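Local coordinates for Glyoxalase/Bleomycin resistance protein/dioxygenase domain (Frankia sp., PDB 2RK0) that belongs to the glyoxalase/bleomycin resistance/dioxygenase superfamily and is probably an enzyme or binding protein of that group, with a substrate that is not established, at residues Arg21-Ile26 / Ile120-Met125; Leu51-Arg56 / Leu76-Glu81; Asp64-Thr69 / Ala113-Asp118; Thr101-Gln104 / Gly109-Leu112. All coordinates share one frame; numbering follows the deposited sequence.

Contact 1 closes the longest loop. It joins helix 16-27, near the N terminus, to strand 121-127, with 93 residues between its segments, and the other three contacts are nested inside that loop. Contact 2 comes next along the chain and ties strand 52-58 of one four-stranded sheet to strand 72-80 of the other. Contact 3 starts from the loop between those two strands and reaches the end of strand 109-115, so it crosses contact 2. Contact 4 is nested within contact 3 and closes the short hairpin between strands 104-106 and 109-115, with four residues between its segments. Contacts 2 and 4 lie in series. Strand 121-127 lies between strands 72-80 and 109-115 in its sheet.

Contact 1: residues Arg21-Ile26 / Ile120-Met125; sequences RWYTEI and IALEAM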
loop_
_atom_site.group_PDB
_atom_site.type_symbol
_atom_site.label_atom_id
_atom_site.label_comp_id
_atom_site.label_asym_id
_atom_site.label_seq_id
_atom_site.Cartn_x
_atom_site.Cartn_y
_atom_site.Cartn_z
ATOM N N ARG A 21 -11.632 -7.261 -12.970
ATOM C CA ARG A 21 -13.011 -7.602 -12.662
ATOM C C ARG A 21 -13.234 -7.691 -11.148
ATOM O O ARG A 21 -14.262 -7.247 -10.636
ATOM C CB ARG A 21 -13.388 -8.929 -13.321
ATOM C CG ARG A 21 -13.629 -8.834 -14.821
ATOM C CD ARG A 21 -14.230 -10.132 -15.346
ATOM N NE ARG A 21 -13.228 -11.178 -15.532
ATOM C CZ ARG A 21 -12.429 -11.262 -16.592
ATOM N NH1 ARG A 21 -12.517 -10.363 -17.565
ATOM N NH2 ARG A 21 -11.540 -12.243 -16.678
ATOM N N TRP A 22 -12.265 -8.252 -10.432
ATOM C CA TRP A 22 -12.399 -8.386 -8.990
ATOM C C TRP A 22 -12.483 -7.017 -8.318
ATOM O O TRP A 22 -13.382 -6.756 -7.523
ATOM C CB TRP A 22 -11.211 -9.148 -8.399
ATOM C CG TRP A 22 -11.447 -9.567 -6.973
ATOM C CD1 TRP A 22 -11.989 -10.747 -6.550
ATOM C CD2 TRP A 22 -11.209 -8.789 -5.790
ATOM N NE1 TRP A 22 -12.105 -10.752 -5.182
ATOM C CE2 TRP A 22 -11.635 -9.565 -4.688
ATOM C CE3 TRP A 22 -10.677 -7.511 -5.553
ATOM C CZ2 TRP A 22 -11.547 -9.109 -3.368
ATOM C CZ3 TRP A 22 -10.590 -7.060 -4.237
ATOM C CH2 TRP A 22 -11.024 -7.860 -3.164
ATOM N N TYR A 23 -11.540 -6.140 -8.631
ATOM C CA TYR A 23 -11.552 -4.829 -8.017
ATOM C C TYR A 23 -12.777 -4.008 -8.415
ATOM O O TYR A 23 -13.338 -3.280 -7.594
ATOM C CB TYR A 23 -10.257 -4.079 -8.345
ATOM C CG TYR A 23 -9.117 -4.499 -7.446
ATOM C CD1 TYR A 23 -8.380 -5.657 -7.701
ATOM C CD2 TYR A 23 -8.851 -3.795 -6.274
ATOM C CE1 TYR A 23 -7.403 -6.106 -6.795
ATOM C CE2 TYR A 23 -7.891 -4.232 -5.370
ATOM C CZ TYR A 23 -7.173 -5.383 -5.627
ATOM O OH TYR A 23 -6.253 -5.816 -4.697
ATOM N N THR A 24 -13.202 -4.140 -9.666
ATOM C CA THR A 24 -14.363 -3.402 -10.152
ATOM C C THR A 24 -15.596 -3.818 -9.370
ATOM O O THR A 24 -16.326 -2.981 -8.834
ATOM C CB THR A 24 -14.607 -3.673 -11.655
ATOM O OG1 THR A 24 -13.466 -3.229 -12.402
ATOM C CG2 THR A 24 -15.858 -2.932 -12.153
ATOM N N GLU A 25 -15.804 -5.125 -9.294
ATOM C CA GLU A 25 -16.947 -5.709 -8.605
ATOM C C GLU A 25 -16.981 -5.500 -7.089
ATOM O O GLU A 25 -18.034 -5.199 -6.520
ATOM C CB GLU A 25 -16.994 -7.207 -8.908
ATOM C CG GLU A 25 -18.211 -7.923 -8.360
ATOM C CD GLU A 25 -18.284 -9.366 -8.840
ATOM O OE1 GLU A 25 -18.201 -9.577 -10.069
ATOM O OE2 GLU A 25 -18.425 -10.276 -7.991
ATOM N N ILE A 26 -15.831 -5.664 -6.439
ATOM C CA ILE A 26 -15.746 -5.524 -4.987
ATOM C C ILE A 26 -15.590 -4.102 -4.455
ATOM O O ILE A 26 -16.301 -3.703 -3.544
ATOM C CB ILE A 26 -14.569 -6.351 -4.419
ATOM C CG1 ILE A 26 -14.697 -7.817 -4.854
ATOM C CG2 ILE A 26 -14.518 -6.206 -2.896
ATOM C CD1 ILE A 26 -15.991 -8.489 -4.413
ATOM N N ILE A 120 -3.937 -11.147 -1.838
ATOM C CA ILE A 120 -3.268 -9.997 -1.244
ATOM C C ILE A 120 -4.128 -9.538 -0.065
ATOM O O ILE A 120 -5.354 -9.436 -0.184
ATOM C CB ILE A 120 -3.113 -8.873 -2.278
ATOM C CG1 ILE A 120 -2.221 -9.374 -3.423
ATOM C CG2 ILE A 120 -2.566 -7.608 -1.605
ATOM C CD1 ILE A 120 -2.032 -8.381 -4.562
ATOM N N ALA A 121 -3.487 -9.283 1.073
ATOM C CA ALA A 121 -4.199 -8.876 2.275
ATOM C C ALA A 121 -4.670 -7.425 2.283
ATOM O O ALA A 121 -3.862 -6.497 2.229
ATOM C CB ALA A 121 -3.339 -9.148 3.507
ATOM N N LEU A 122 -5.988 -7.253 2.373
ATOM C CA LEU A 122 -6.628 -5.943 2.401
ATOM C C LEU A 122 -7.530 -5.814 3.629
ATOM O O LEU A 122 -7.929 -6.817 4.235
ATOM C CB LEU A 122 -7.485 -5.752 1.148
ATOM C CG LEU A 122 -6.790 -5.948 -0.197
ATOM C CD1 LEU A 122 -7.829 -5.864 -1.323
ATOM C CD2 LEU A 122 -5.702 -4.888 -0.362
ATOM N N GLU A 123 -7.843 -4.572 3.989
ATOM C CA GLU A 123 -8.704 -4.284 5.127
ATOM C C GLU A 123 -9.540 -3.034 4.862
ATOM O O GLU A 123 -9.146 -2.160 4.083
ATOM C CB GLU A 123 -7.888 -4.021 6.401
ATOM C CG GLU A 123 -6.985 -5.140 6.867
ATOM C CD GLU A 123 -6.416 -4.864 8.257
ATOM O OE1 GLU A 123 -6.184 -3.681 8.584
ATOM O OE2 GLU A 123 -6.189 -5.828 9.015
ATOM N N ALA A 124 -10.698 -2.973 5.509
ATOM C CA ALA A 124 -11.588 -1.815 5.437
ATOM C C ALA A 124 -11.751 -1.451 6.905
ATOM O O ALA A 124 -12.082 -2.306 7.731
ATOM C CB ALA A 124 -12.915 -2.183 4.840
HETATM N N MSE A 125 -11.534 -0.180 7.214
HETATM C CA MSE A 125 -11.568 0.301 8.584
HETATM C C MSE A 125 -12.536 1.452 8.868
HETATM O O MSE A 125 -12.609 2.407 8.101
HETATM C CB MSE A 125 -10.148 0.734 8.938
HETATM C CG MSE A 125 -10.022 1.696 10.092
HETATM SE SE MSE A 125 -9.608 0.728 11.725
HETATM C CE MSE A 125 -11.296 0.804 12.703
#
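In the two-sheet fold of the glyoxalase superfamily, Leu122 of strand 121-127 meets Trp22 and Tyr23 of helix 16-27. One methyl does the touching. Leu122 CD1 lies 3.7 Å from Tyr23 OH and 4.2 Å from Trp22 CZ3. The two aromatic side chains come at the leucine from the direction opposite to its own. The CD1 methyl sits oblique to both rings. Leu122 CG is anti to the carbonyl carbon (chi1 -55°), and this carries the branch toward the helix.

The Trp22 ring turns its edge to one face of the Tyr23 ring, with Trp22 CE3 3.6 Å above that plane, offset toward the rim. Ile26, one turn further along the helix, lays CG1 over the centre of one Trp22 face, 3.5 Å above the plane. The contact packs helix 16-27 against the sheet of strands 72-80, 121-127, 109-115 and 104-106. In that sheet Leu122 pairs through its backbone with Phe114, whose side chain touches both Leu122 and Trp22.

The backbones stay well apart, with 11.6 Å between Tyr23 CA and Leu122 CA, and side chains alone make the contact. The Tyr23 hydroxyl is buried but has a polar partner, since it hydrogen-bonds Asp116 OD2. That bond would hold the hydroxyl end of the ring beside Leu122 CD1.

Contact 2: residues Leu51-Arg56 / Leu76-Glu81; sequences LSIVLR and LSFSVE
Leu51 CD2 reaches the edge of the Phe78 ring and lies near the ring plane. It is 3.7 Å from Phe78 CE1 and 4.0 Å from Phe78 CD1, so one methyl covers one side of the rim. The two side chains cross at about a right angle. Ile53 adds a lighter touch at the end of the ring, where its CD1 lies 4.2 Å from Phe78 CZ at an oblique angle. Leu51 holds CG anti to its own backbone nitrogen (chi1 178°), and its CD2 branch then extends toward the phenyl rim.

The backbones do not pair here. Leu51 CA and Phe78 CA are 9.4 Å apart. Leu51, just before strand 52-58, and Ile53, within it, reach toward strand 72-80, so the contact joins the two four-stranded sheets of the glyoxalase-superfamily fold. Leu47 touches both Ile53 and Phe78 from a loop and adds to their apolar surroundings. Leu51 also packs on Val6 of its own chain and on Val6 of the second subunit.

Each strand is held from further out. Ile53 pairs with Gly45 in its sheet, and Ile53 O accepts a bond from Trp29 NE1. Residues Leu76 to Val80 form an antiparallel ladder with a strand of the second subunit, so the sheet that carries Phe78 continues across the dimer interface.

The three touching side chains are hydrocarbon and buried. Their contact is hydrophobic: methyl groups meet a ring rim, and no directed polar bond is involved.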
loop_
_atom_site.group_PDB
_atom_site.type_symbol
_atom_site.label_atom_id
_atom_site.label_comp_id
_atom_site.label_asym_id
_atom_site.label_seq_id
_atom_site.Cartn_x
_atom_site.Cartn_y
_atom_site.Cartn_z
ATOM N N LEU A 51 -8.620 7.236 -4.372
ATOM C CA LEU A 51 -7.379 6.456 -4.400
ATOM C C LEU A 51 -7.127 5.752 -5.722
ATOM O O LEU A 51 -7.980 5.016 -6.225
ATOM C CB LEU A 51 -7.352 5.413 -3.277
ATOM C CG LEU A 51 -6.089 4.538 -3.284
ATOM C CD1 LEU A 51 -4.846 5.398 -3.113
ATOM C CD2 LEU A 51 -6.171 3.505 -2.180
ATOM N N SER A 52 -5.945 5.986 -6.283
ATOM C CA SER A 52 -5.554 5.363 -7.539
ATOM C C SER A 52 -4.866 4.037 -7.271
ATOM O O SER A 52 -3.956 3.953 -6.447
ATOM C CB SER A 52 -4.589 6.257 -8.330
ATOM O OG SER A 52 -5.275 7.141 -9.198
ATOM N N ILE A 53 -5.311 3.004 -7.973
ATOM C CA ILE A 53 -4.716 1.687 -7.843
ATOM C C ILE A 53 -4.377 1.159 -9.225
ATOM O O ILE A 53 -5.236 1.087 -10.110
ATOM C CB ILE A 53 -5.661 0.682 -7.163
ATOM C CG1 ILE A 53 -5.893 1.092 -5.714
ATOM C CG2 ILE A 53 -5.052 -0.722 -7.218
ATOM C CD1 ILE A 53 -6.801 0.165 -4.972
ATOM N N VAL A 54 -3.113 0.799 -9.405
ATOM C CA VAL A 54 -2.666 0.266 -10.676
ATOM C C VAL A 54 -2.434 -1.228 -10.494
ATOM O O VAL A 54 -1.740 -1.645 -9.569
ATOM C CB VAL A 54 -1.348 0.927 -11.139
ATOM C CG1 VAL A 54 -0.968 0.407 -12.520
ATOM C CG2 VAL A 54 -1.505 2.459 -11.158
ATOM N N LEU A 55 -3.052 -2.027 -11.360
ATOM C CA LEU A 55 -2.903 -3.478 -11.323
ATOM C C LEU A 55 -1.841 -3.796 -12.365
ATOM O O LEU A 55 -1.894 -3.294 -13.487
ATOM C CB LEU A 55 -4.230 -4.159 -11.671
ATOM C CG LEU A 55 -5.399 -3.743 -10.766
ATOM C CD1 LEU A 55 -6.688 -4.446 -11.173
ATOM C CD2 LEU A 55 -5.057 -4.079 -9.330
ATOM N N ARG A 56 -0.872 -4.627 -12.002
ATOM C CA ARG A 56 0.201 -4.935 -12.933
ATOM C C ARG A 56 0.549 -6.422 -13.027
ATOM O O ARG A 56 0.846 -7.073 -12.024
ATOM C CB ARG A 56 1.432 -4.117 -12.533
ATOM C CG ARG A 56 2.542 -4.076 -13.561
ATOM C CD ARG A 56 3.566 -3.010 -13.187
ATOM N NE ARG A 56 3.017 -1.662 -13.310
ATOM C CZ ARG A 56 2.997 -0.963 -14.444
ATOM N NH1 ARG A 56 3.502 -1.478 -15.557
ATOM N NH2 ARG A 56 2.465 0.248 -14.469
ATOM N N LEU A 76 -2.863 -3.783 3.046
ATOM C CA LEU A 76 -3.321 -2.435 2.716
ATOM C C LEU A 76 -4.695 -2.178 3.347
ATOM O O LEU A 76 -5.644 -2.913 3.096
ATOM C CB LEU A 76 -3.408 -2.278 1.198
ATOM C CG LEU A 76 -3.879 -0.934 0.642
ATOM C CD1 LEU A 76 -2.990 0.198 1.158
ATOM C CD2 LEU A 76 -3.846 -0.995 -0.875
ATOM N N SER A 77 -4.792 -1.135 4.162
ATOM C CA SER A 77 -6.041 -0.823 4.840
ATOM C C SER A 77 -6.703 0.467 4.351
ATOM O O SER A 77 -6.103 1.542 4.382
ATOM C CB SER A 77 -5.796 -0.745 6.346
ATOM O OG SER A 77 -7.012 -0.530 7.037
ATOM N N PHE A 78 -7.951 0.335 3.906
ATOM C CA PHE A 78 -8.734 1.457 3.394
ATOM C C PHE A 78 -9.637 2.051 4.478
ATOM O O PHE A 78 -10.114 1.337 5.360
ATOM C CB PHE A 78 -9.631 0.994 2.236
ATOM C CG PHE A 78 -8.894 0.292 1.121
ATOM C CD1 PHE A 78 -8.007 0.987 0.304
ATOM C CD2 PHE A 78 -9.110 -1.064 0.876
ATOM C CE1 PHE A 78 -7.345 0.343 -0.745
ATOM C CE2 PHE A 78 -8.452 -1.717 -0.170
ATOM C CZ PHE A 78 -7.569 -1.009 -0.982
ATOM N N SER A 79 -9.874 3.357 4.402
ATOM C CA SER A 79 -10.767 4.016 5.348
ATOM C C SER A 79 -12.162 4.026 4.727
ATOM O O SER A 79 -12.297 4.307 3.537
ATOM C CB SER A 79 -10.340 5.472 5.593
ATOM O OG SER A 79 -9.119 5.560 6.300
ATOM N N VAL A 80 -13.185 3.697 5.515
ATOM C CA VAL A 80 -14.567 3.747 5.036
ATOM C C VAL A 80 -15.309 4.721 5.951
ATOM O O VAL A 80 -14.899 4.947 7.091
ATOM C CB VAL A 80 -15.264 2.357 5.052
ATOM C CG1 VAL A 80 -14.559 1.422 4.074
ATOM C CG2 VAL A 80 -15.275 1.776 6.463
ATOM N N GLU A 81 -16.399 5.290 5.461
ATOM C CA GLU A 81 -17.148 6.283 6.223
ATOM C C GLU A 81 -18.220 5.809 7.193
ATOM O O GLU A 81 -18.436 6.445 8.227
ATOM C CB GLU A 81 -17.754 7.289 5.246
ATOM C CG GLU A 81 -16.704 7.936 4.358
ATOM C CD GLU A 81 -17.298 8.839 3.302
ATOM O OE1 GLU A 81 -18.302 8.440 2.670
ATOM O OE2 GLU A 81 -16.753 9.942 3.098
#

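Contact 3: residues Asp64-Thr69 / Ala113-Asp118; sequences DLFDET and AFRDAD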
loop_
_atom_site.group_PDB
_atom_site.type_symbol
_atom_site.label_atom_id
_atom_site.label_comp_id
_atom_site.label_asym_id
_atom_site.label_seq_id
_atom_site.Cartn_x
_atom_site.Cartn_y
_atom_site.Cartn_z
ATOM N N ASP A 64 5.326 -17.180 -7.970
ATOM C CA ASP A 64 5.367 -17.031 -6.514
ATOM C C ASP A 64 3.986 -16.581 -6.048
ATOM O O ASP A 64 3.202 -16.071 -6.843
ATOM C CB ASP A 64 6.417 -15.992 -6.093
ATOM C CG ASP A 64 7.840 -16.488 -6.284
ATOM O OD1 ASP A 64 8.166 -17.574 -5.767
ATOM O OD2 ASP A 64 8.634 -15.790 -6.945
ATOM N N LEU A 65 3.688 -16.780 -4.765
ATOM C CA LEU A 65 2.398 -16.392 -4.207
ATOM C C LEU A 65 2.554 -15.187 -3.292
ATOM O O LEU A 65 3.665 -14.873 -2.841
ATOM C CB LEU A 65 1.811 -17.537 -3.378
ATOM C CG LEU A 65 1.627 -18.926 -3.989
ATOM C CD1 LEU A 65 1.047 -19.866 -2.940
ATOM C CD2 LEU A 65 0.711 -18.836 -5.184
ATOM N N PHE A 66 1.446 -14.507 -3.009
ATOM C CA PHE A 66 1.523 -13.386 -2.082
ATOM C C PHE A 66 1.993 -14.018 -0.775
ATOM O O PHE A 66 1.450 -15.033 -0.333
ATOM C CB PHE A 66 0.166 -12.733 -1.849
ATOM C CG PHE A 66 0.179 -11.727 -0.736
ATOM C CD1 PHE A 66 0.806 -10.499 -0.903
ATOM C CD2 PHE A 66 -0.380 -12.037 0.502
ATOM C CE1 PHE A 66 0.881 -9.588 0.145
ATOM C CE2 PHE A 66 -0.311 -11.135 1.560
ATOM C CZ PHE A 66 0.323 -9.905 1.380
ATOM N N ASP A 67 3.006 -13.422 -0.161
ATOM C CA ASP A 67 3.540 -13.945 1.082
ATOM C C ASP A 67 3.951 -12.777 1.970
ATOM O O ASP A 67 5.028 -12.212 1.788
ATOM C CB ASP A 67 4.753 -14.831 0.776
ATOM C CG ASP A 67 5.332 -15.490 2.014
ATOM O OD1 ASP A 67 4.968 -15.092 3.145
ATOM O OD2 ASP A 67 6.169 -16.400 1.852
ATOM N N GLU A 68 3.104 -12.428 2.939
ATOM C CA GLU A 68 3.394 -11.316 3.839
ATOM C C GLU A 68 4.713 -11.404 4.594
ATOM O O GLU A 68 5.157 -10.404 5.153
ATOM C CB GLU A 68 2.262 -11.113 4.858
ATOM C CG GLU A 68 1.851 -12.371 5.597
ATOM C CD GLU A 68 0.686 -13.058 4.918
ATOM O OE1 GLU A 68 -0.475 -12.613 5.107
ATOM O OE2 GLU A 68 0.935 -14.035 4.180
ATOM N N THR A 69 5.341 -12.579 4.635
ATOM C CA THR A 69 6.615 -12.702 5.344
ATOM C C THR A 69 7.788 -12.229 4.478
ATOM O O THR A 69 8.929 -12.201 4.937
ATOM C CB THR A 69 6.900 -14.156 5.795
ATOM O OG1 THR A 69 7.059 -14.996 4.643
ATOM C CG2 THR A 69 5.759 -14.684 6.672
ATOM N N ALA A 113 -11.443 -7.726 7.317
ATOM C CA ALA A 113 -10.234 -8.209 6.664
ATOM C C ALA A 113 -10.604 -9.141 5.520
ATOM O O ALA A 113 -11.402 -10.068 5.693
ATOM C CB ALA A 113 -9.342 -8.932 7.687
ATOM N N PHE A 114 -10.036 -8.891 4.342
ATOM C CA PHE A 114 -10.336 -9.715 3.179
ATOM C C PHE A 114 -9.143 -9.833 2.231
ATOM O O PHE A 114 -8.129 -9.144 2.387
ATOM C CB PHE A 114 -11.569 -9.152 2.451
ATOM C CG PHE A 114 -11.421 -7.715 1.999
ATOM C CD1 PHE A 114 -11.212 -7.414 0.652
ATOM C CD2 PHE A 114 -11.510 -6.665 2.911
ATOM C CE1 PHE A 114 -11.099 -6.086 0.210
ATOM C CE2 PHE A 114 -11.397 -5.330 2.489
ATOM C CZ PHE A 114 -11.193 -5.042 1.136
ATOM N N ARG A 115 -9.266 -10.718 1.249
ATOM C CA ARG A 115 -8.190 -10.942 0.291
ATOM C C ARG A 115 -8.696 -10.756 -1.128
ATOM O O ARG A 115 -9.865 -10.995 -1.405
ATOM C CB ARG A 115 -7.661 -12.369 0.425
ATOM C CG ARG A 115 -7.269 -12.767 1.825
ATOM C CD ARG A 115 -5.942 -12.177 2.205
ATOM N NE ARG A 115 -5.514 -12.643 3.518
ATOM C CZ ARG A 115 -4.269 -13.011 3.804
ATOM N NH1 ARG A 115 -3.337 -12.967 2.858
ATOM N NH2 ARG A 115 -3.955 -13.415 5.031
ATOM N N ASP A 116 -7.822 -10.335 -2.032
ATOM C CA ASP A 116 -8.258 -10.178 -3.406
ATOM C C ASP A 116 -7.997 -11.485 -4.137
ATOM O O ASP A 116 -7.617 -12.480 -3.512
ATOM C CB ASP A 116 -7.554 -8.997 -4.084
ATOM C CG ASP A 116 -6.082 -9.252 -4.374
ATOM O OD1 ASP A 116 -5.542 -10.341 -4.059
ATOM O OD2 ASP A 116 -5.465 -8.327 -4.935
ATOM N N ALA A 117 -8.203 -11.488 -5.448
ATOM C CA ALA A 117 -8.013 -12.691 -6.255
ATOM C C ALA A 117 -6.628 -13.331 -6.121
ATOM O O ALA A 117 -6.474 -14.528 -6.347
ATOM C CB ALA A 117 -8.310 -12.380 -7.712
ATOM N N ASP A 118 -5.625 -12.536 -5.755
ATOM C CA ASP A 118 -4.267 -13.052 -5.577
ATOM C C ASP A 118 -3.927 -13.268 -4.102
ATOM O O ASP A 118 -2.767 -13.456 -3.736
ATOM C CB ASP A 118 -3.264 -12.091 -6.211
ATOM C CG ASP A 118 -3.236 -12.207 -7.716
ATOM O OD1 ASP A 118 -2.484 -13.060 -8.221
ATOM O OD2 ASP A 118 -3.979 -11.466 -8.391
HETATM O O HOH W 1 -0.755 -15.187 -4.493
HETATM O O HOH W 2 -0.988 -15.399 2.984
#
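In this glyoxalase-type fold, Phe66 of the loop between strands 52-58 and 72-80 packs against the turn that follows strand 109-115. That turn is shaped from within by an Asx turn, in which Asp116 OD1 accepts from Asp118 N. Phe66 makes the packed side of the contact. Its CB is 3.6 Å from Asp118 O, and its ring also touches Ile120 and Ala121. Water 1 joins the same two segments by accepting from Phe66 N (2.7 Å) and donating to Asp118 O.

The other side is looser and lies at the protein surface. Arg115 NH1 approaches the Phe66 ring obliquely, 3.8 Å from CE2, with the guanidinium and ring planes 83° apart. Glu68 makes a long salt bridge to this arginine, 3.6 Å from OE1 to Arg115 NH2. The carboxylate and guanidinium planes are 67° apart, so the two groups do not meet as a flat pair. Arg115 NH1 has a firmer partner in Asn119 O. Beyond the segments, Glu68 O bonds Thr12 OG1 of the second subunit. Water 2 donates to Glu68 OE2 at 2.6 Å and accepts only weakly from Arg115 NH1, at 3.4 Å.

Contact 4: residues Thr101-Gln104 / Gly109-Leu112; sequences TPTQ and GWIL
Gln104 and Ile111 are joined by two backbone hydrogen bonds. Gln104 N donates a hydrogen bond to Ile111 O at 2.8 Å, and the bond is nearly straight, with 175° at the hydrogen. Ile111 N returns a bond to Gln104 O at 3.0 Å, lying in the carbonyl plane. Each carbonyl oxygen is approached by a CA as well. Thr103 CA lies 3.4 Å from Ile111 O, and Trp110 CA lies 3.1 Å from Gln104 O.

A water extends the polar contact past the end of this pair. Water 3 lies 2.8 Å from Thr101 OG1. It is also placed to donate to Pro102 O and Ile111 O, although it has more acceptors nearby than protons to give. Thr101 OG1 has a weak bond to Ala113 O, further along the second strand.

Thr103 and Leu112 carry much of the packing. Thr103 CG2, anti to the backbone nitrogen, comes to the edge of the Trp110 ring near its plane and sits 3.8 Å from Trp110 CB. Thr103 OG1 lies 3.8 Å from Leu112 CD1, and these two side chains cross at about a right angle. Leu112 CD1 also comes tightly to Thr101 O, at 3.0 Å. The Thr103 hydroxyl bonds Glu90 OE2 of helix 83-96, on which Leu112 packs too.

Strands 104-106 and 109-115 form an antiparallel beta hairpin, which Gln104 opens. It lies at the edge, within this chain, of the sheet formed by strands 72-80, 121-127, 109-115 and 104-106.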
loop_
_atom_site.group_PDB
_atom_site.type_symbol
_atom_site.label_atom_id
_atom_site.label_comp_id
_atom_site.label_asym_id
_atom_site.label_seq_id
_atom_site.Cartn_x
_atom_site.Cartn_y
_atom_site.Cartn_z
ATOM N N THR A 101 -13.239 -12.373 6.682
ATOM C CA THR A 101 -13.769 -12.670 8.003
ATOM C C THR A 101 -14.822 -11.610 8.287
ATOM O O THR A 101 -14.751 -10.502 7.761
ATOM C CB THR A 101 -12.676 -12.607 9.100
ATOM O OG1 THR A 101 -11.782 -11.518 8.833
ATOM C CG2 THR A 101 -11.890 -13.903 9.149
ATOM N N PRO A 102 -15.823 -11.948 9.110
ATOM C CA PRO A 102 -16.884 -10.995 9.448
ATOM C C PRO A 102 -16.277 -9.718 10.025
ATOM O O PRO A 102 -15.202 -9.747 10.627
ATOM C CB PRO A 102 -17.712 -11.751 10.488
ATOM C CG PRO A 102 -17.495 -13.200 10.120
ATOM C CD PRO A 102 -16.020 -13.232 9.809
ATOM N N THR A 103 -16.960 -8.597 9.843
ATOM C CA THR A 103 -16.461 -7.346 10.383
ATOM C C THR A 103 -16.261 -7.524 11.883
ATOM O O THR A 103 -17.126 -8.038 12.580
ATOM C CB THR A 103 -17.447 -6.213 10.121
ATOM O OG1 THR A 103 -17.528 -5.996 8.707
ATOM C CG2 THR A 103 -17.004 -4.925 10.840
ATOM N N GLN A 104 -15.108 -7.108 12.381
ATOM C CA GLN A 104 -14.827 -7.262 13.798
ATOM C C GLN A 104 -14.852 -5.943 14.552
ATOM O O GLN A 104 -14.286 -4.943 14.104
ATOM C CB GLN A 104 -13.475 -7.944 13.976
ATOM C CG GLN A 104 -13.008 -8.036 15.411
ATOM C CD GLN A 104 -11.746 -8.855 15.541
ATOM O OE1 GLN A 104 -10.882 -8.817 14.660
ATOM N NE2 GLN A 104 -11.624 -9.594 16.644
ATOM N N GLY A 109 -12.352 0.855 16.678
ATOM C CA GLY A 109 -13.087 0.829 15.427
ATOM C C GLY A 109 -13.502 -0.561 14.996
ATOM O O GLY A 109 -13.403 -1.512 15.776
ATOM N N TRP A 110 -13.968 -0.672 13.753
ATOM C CA TRP A 110 -14.399 -1.942 13.174
ATOM C C TRP A 110 -13.492 -2.222 11.981
ATOM O O TRP A 110 -13.153 -1.311 11.222
ATOM C CB TRP A 110 -15.853 -1.846 12.689
ATOM C CG TRP A 110 -16.857 -1.707 13.787
ATOM C CD1 TRP A 110 -17.629 -2.694 14.319
ATOM C CD2 TRP A 110 -17.175 -0.512 14.511
ATOM N NE1 TRP A 110 -18.412 -2.194 15.334
ATOM C CE2 TRP A 110 -18.150 -0.855 15.475
ATOM C CE3 TRP A 110 -16.724 0.817 14.448
ATOM C CZ2 TRP A 110 -18.692 0.081 16.366
ATOM C CZ3 TRP A 110 -17.263 1.751 15.335
ATOM C CH2 TRP A 110 -18.236 1.373 16.284
ATOM N N ILE A 111 -13.099 -3.478 11.817
ATOM C CA ILE A 111 -12.237 -3.848 10.703
ATOM C C ILE A 111 -12.798 -5.051 9.962
ATOM O O ILE A 111 -13.289 -6.006 10.573
ATOM C CB ILE A 111 -10.808 -4.195 11.181
ATOM C CG1 ILE A 111 -10.164 -2.978 11.841
ATOM C CG2 ILE A 111 -9.949 -4.643 9.998
ATOM C CD1 ILE A 111 -8.807 -3.255 12.450
ATOM N N LEU A 112 -12.729 -4.988 8.641
ATOM C CA LEU A 112 -13.174 -6.080 7.790
ATOM C C LEU A 112 -11.915 -6.513 7.049
ATOM O O LEU A 112 -11.357 -5.743 6.269
ATOM C CB LEU A 112 -14.235 -5.585 6.807
ATOM C CG LEU A 112 -14.723 -6.554 5.729
ATOM C CD1 LEU A 112 -15.175 -7.852 6.365
ATOM C CD2 LEU A 112 -15.858 -5.901 4.940
HETATM O O HOH W 3 -12.462 -8.975 9.633
#